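Local coordinates for protein ENT (Trypanosoma brucei brucei, PDB 5ZX1) that is of unknown function but carries an ENT domain, a small helical module, and is probably involved in transcription or chromatin-linked regulation, at residues S44-C49 / I67-R72. Sequence-based numbering, arbitrary orientation.
Sequences SYRSLC and ILEDMR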
ATOM      1  N   SER A  44       0.076   1.372   7.466  1.00 66.87           N
ATOM      2  CA  SER A  44       1.283   1.511   6.666  1.00 66.70           C
ATOM      3  C   SER A  44       1.244   0.536   5.489  1.00 64.17           C
ATOM      4  O   SER A  44       1.659   0.887   4.381  1.00 63.78           O
ATOM      5  CB  SER A  44       2.536   1.307   7.510  1.00 62.34           C
ATOM      6  OG  SER A  44       3.047  -0.004   7.407  1.00 72.86           O
ATOM      7  N   TYR A  45       0.710  -0.664   5.697  1.00 63.91           N
ATOM      8  CA  TYR A  45       0.569  -1.585   4.571  1.00 61.81           C
ATOM      9  C   TYR A  45      -0.441  -1.045   3.544  1.00 63.93           C
ATOM     10  O   TYR A  45      -0.213  -1.121   2.329  1.00 65.63           O
ATOM     11  CB  TYR A  45       0.158  -2.987   5.036  1.00 58.56           C
ATOM     12  CG  TYR A  45       0.388  -4.038   3.961  1.00 63.17           C
ATOM     13  CD1 TYR A  45       1.668  -4.510   3.694  1.00 60.68           C
ATOM     14  CD2 TYR A  45      -0.667  -4.545   3.211  1.00 63.21           C
ATOM     15  CE1 TYR A  45       1.899  -5.440   2.724  1.00 60.31           C
ATOM     16  CE2 TYR A  45      -0.452  -5.501   2.220  1.00 62.97           C
ATOM     17  CZ  TYR A  45       0.843  -5.941   1.986  1.00 64.45           C
ATOM     18  OH  TYR A  45       1.102  -6.879   1.014  1.00 58.69           O
ATOM     19  N   ARG A  46      -1.553  -0.501   4.028  1.00 64.77           N
ATOM     20  CA  ARG A  46      -2.602   0.005   3.146  1.00 65.43           C
ATOM     21  C   ARG A  46      -2.053   1.075   2.210  1.00 62.57           C
ATOM     22  O   ARG A  46      -2.176   0.994   0.982  1.00 58.90           O
ATOM     23  CB  ARG A  46      -3.764   0.578   3.967  1.00 69.03           C
ATOM     24  CG  ARG A  46      -4.893   1.146   3.117  1.00 69.84           C
ATOM     25  CD  ARG A  46      -5.882   1.919   3.957  1.00 72.26           C
ATOM     26  NE  ARG A  46      -6.822   2.665   3.119  1.00 84.75           N
ATOM     27  CZ  ARG A  46      -6.805   3.987   2.940  1.00 85.49           C
ATOM     28  NH1 ARG A  46      -7.709   4.554   2.147  1.00 80.06           N
ATOM     29  NH2 ARG A  46      -5.897   4.746   3.552  1.00 83.61           N
ATOM     30  N   SER A  47      -1.420   2.077   2.801  1.00 59.13           N
ATOM     31  CA  SER A  47      -0.890   3.166   2.024  1.00 59.13           C
ATOM     32  C   SER A  47       0.182   2.645   1.066  1.00 62.83           C
ATOM     33  O   SER A  47       0.418   3.232   0.005  1.00 67.89           O
ATOM     34  CB  SER A  47      -0.324   4.240   2.944  1.00 57.64           C
ATOM     35  OG  SER A  47       0.919   3.811   3.446  1.00 68.74           O
ATOM     36  N   LEU A  48       0.815   1.533   1.428  1.00 59.33           N
ATOM     37  CA  LEU A  48       1.815   0.907   0.571  1.00 58.89           C
ATOM     38  C   LEU A  48       1.191   0.313  -0.682  1.00 57.22           C
ATOM     39  O   LEU A  48       1.723   0.460  -1.780  1.00 56.04           O
ATOM     40  CB  LEU A  48       2.555  -0.190   1.332  1.00 65.27           C
ATOM     41  CG  LEU A  48       4.046  -0.023   1.601  1.00 70.34           C
ATOM     42  CD1 LEU A  48       4.601  -1.381   1.966  1.00 72.47           C
ATOM     43  CD2 LEU A  48       4.753   0.535   0.388  1.00 63.50           C
ATOM     44  N   CYS A  49       0.079  -0.391  -0.517  1.00 58.13           N
ATOM     45  CA  CYS A  49      -0.632  -0.926  -1.674  1.00 58.09           C
ATOM     46  C   CYS A  49      -1.110   0.175  -2.633  1.00 59.88           C
ATOM     47  O   CYS A  49      -0.932   0.078  -3.841  1.00 60.29           O
ATOM     48  CB  CYS A  49      -1.821  -1.758  -1.206  1.00 58.47           C
ATOM     49  SG  CYS A  49      -1.335  -3.335  -0.490  1.00 64.51           S
ATOM     50  N   ILE A  67       8.648  -5.629  -2.137  1.00 58.35           N
ATOM     51  CA  ILE A  67       8.427  -4.696  -1.040  1.00 59.30           C
ATOM     52  C   ILE A  67       7.184  -5.112  -0.267  1.00 59.57           C
ATOM     53  O   ILE A  67       7.173  -5.118   0.959  1.00 56.95           O
ATOM     54  CB  ILE A  67       8.298  -3.270  -1.540  1.00 58.42           C
ATOM     55  CG1 ILE A  67       9.667  -2.753  -1.978  1.00 57.14           C
ATOM     56  CG2 ILE A  67       7.685  -2.389  -0.456  1.00 55.53           C
ATOM     57  CD1 ILE A  67       9.582  -1.488  -2.798  1.00 60.16           C
ATOM     58  N   LEU A  68       6.143  -5.489  -0.993  1.00 56.43           N
ATOM     59  CA  LEU A  68       4.923  -5.924  -0.340  1.00 58.89           C
ATOM     60  C   LEU A  68       5.179  -7.201   0.440  1.00 61.10           C
ATOM     61  O   LEU A  68       4.771  -7.323   1.590  1.00 64.86           O
ATOM     62  CB  LEU A  68       3.796  -6.126  -1.360  1.00 57.08           C
ATOM     63  CG  LEU A  68       3.248  -4.844  -1.990  1.00 58.02           C
ATOM     64  CD1 LEU A  68       2.113  -5.157  -2.953  1.00 66.07           C
ATOM     65  CD2 LEU A  68       2.788  -3.872  -0.919  1.00 58.42           C
ATOM     66  N   GLU A  69       5.865  -8.148  -0.187  1.00 69.34           N
ATOM     67  CA  GLU A  69       6.166  -9.430   0.439  1.00 61.75           C
ATOM     68  C   GLU A  69       7.005  -9.250   1.708  1.00 61.97           C
ATOM     69  O   GLU A  69       6.770  -9.913   2.715  1.00 60.56           O
ATOM     70  CB  GLU A  69       6.890 -10.342  -0.552  1.00 60.80           C
ATOM     71  CG  GLU A  69       7.346 -11.672   0.058  1.00 64.95           C
ATOM     72  CD  GLU A  69       8.198 -12.533  -0.885  1.00 69.19           C
ATOM     73  OE1 GLU A  69       8.438 -13.716  -0.533  1.00 74.49           O
ATOM     74  OE2 GLU A  69       8.625 -12.048  -1.967  1.00 62.53           O
ATOM     75  N   ASP A  70       7.973  -8.345   1.671  1.00 57.89           N
ATOM     76  CA  ASP A  70       8.838  -8.144   2.827  1.00 57.62           C
ATOM     77  C   ASP A  70       8.090  -7.483   3.984  1.00 60.29           C
ATOM     78  O   ASP A  70       8.271  -7.861   5.136  1.00 58.98           O
ATOM     79  CB  ASP A  70      10.064  -7.308   2.442  1.00 59.31           C
ATOM     80  CG  ASP A  70      11.070  -8.105   1.619  1.00 64.49           C
ATOM     81  OD1 ASP A  70      10.902  -9.343   1.521  1.00 61.71           O
ATOM     82  OD2 ASP A  70      12.024  -7.504   1.064  1.00 65.83           O
ATOM     83  N   MET A  71       7.250  -6.497   3.679  1.00 61.77           N
ATOM     84  CA  MET A  71       6.463  -5.818   4.706  1.00 61.43           C
ATOM     85  C   MET A  71       5.395  -6.749   5.323  1.00 60.66           C
ATOM     86  O   MET A  71       5.040  -6.614   6.491  1.00 60.71           O
ATOM     87  CB  MET A  71       5.800  -4.569   4.123  1.00 55.18           C
ATOM     88  CG  MET A  71       6.767  -3.473   3.772  1.00 59.03           C
ATOM     89  SD  MET A  71       7.675  -2.906   5.220  1.00 59.49           S
ATOM     90  CE  MET A  71       6.346  -2.265   6.233  1.00 56.42           C
ATOM     91  N   ARG A  72       4.885  -7.689   4.541  1.00 55.79           N
ATOM     92  CA  ARG A  72       3.929  -8.659   5.071  1.00 61.54           C
ATOM     93  C   ARG A  72       4.578  -9.413   6.208  1.00 63.92           C
ATOM     94  O   ARG A  72       3.974  -9.643   7.252  1.00 65.88           O
ATOM     95  CB  ARG A  72       3.471  -9.639   3.994  1.00 58.68           C
ATOM     96  CG  ARG A  72       2.415  -9.076   3.096  1.00 61.61           C
ATOM     97  CD  ARG A  72       1.612 -10.183   2.406  1.00 62.24           C
ATOM     98  NE  ARG A  72       2.370 -10.875   1.374  1.00 66.24           N
ATOM     99  CZ  ARG A  72       2.841 -10.311   0.260  1.00 71.57           C
ATOM    100  NH1 ARG A  72       3.526 -11.050  -0.613  1.00 73.38           N
ATOM    101  NH2 ARG A  72       2.642  -9.013   0.007  1.00 67.25           N
TER
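The edge of the Tyr45 ring faces Met71 CB and the carbonyl oxygen of Leu68, both near its plane. Tyr45 CE1 lies 3.6 Å from Leu68 O. Arg72 CG approaches the ring obliquely. The Arg72 guanidinium presents its own edge to Tyr45 OH. Glu69 CA lies against one face of the guanidinium, offset toward its rim. Ring and guanidinium planes stand 87° apart. Arg72 NH2 donates a hydrogen bond to Tyr45 OH at 2.8 Å, somewhat bent, with an N-H...O angle of 149°. The hydroxyl oxygen stays close to the guanidinium plane. The arginine chain runs back along its own helix, and bends at chi3 (-72°) and chi4 turn NH2 to the tyrosine hydroxyl.

Beside this polar pair runs an apolar row. Leu48 CD1 packs on Met71 CG at 3.5 Å, the two side chains crossing at about a right angle, and also touches Ile67 CG2 at 4.0 Å. Leu68 CD2 fills in between Tyr45 CZ, Leu48 CD1 and Cys49 SG. At one end Met71 CE reaches Ser44 OG, whose hydroxyl is hydrogen-bonded to Glu41 O.

The segments run antiparallel, with axes 10.9 Å apart, and join helices 30-56 and 62-74 of the helical ENT domain. Helix 79-91 adds Ala82 against both Tyr45 and Arg72, and Ala89 against Cys49. The contact is thus mainly apolar, with one directional bond at its side. That bond gives the hydroxyl of the buried tyrosine a polar partner and ties the ring to the second helix.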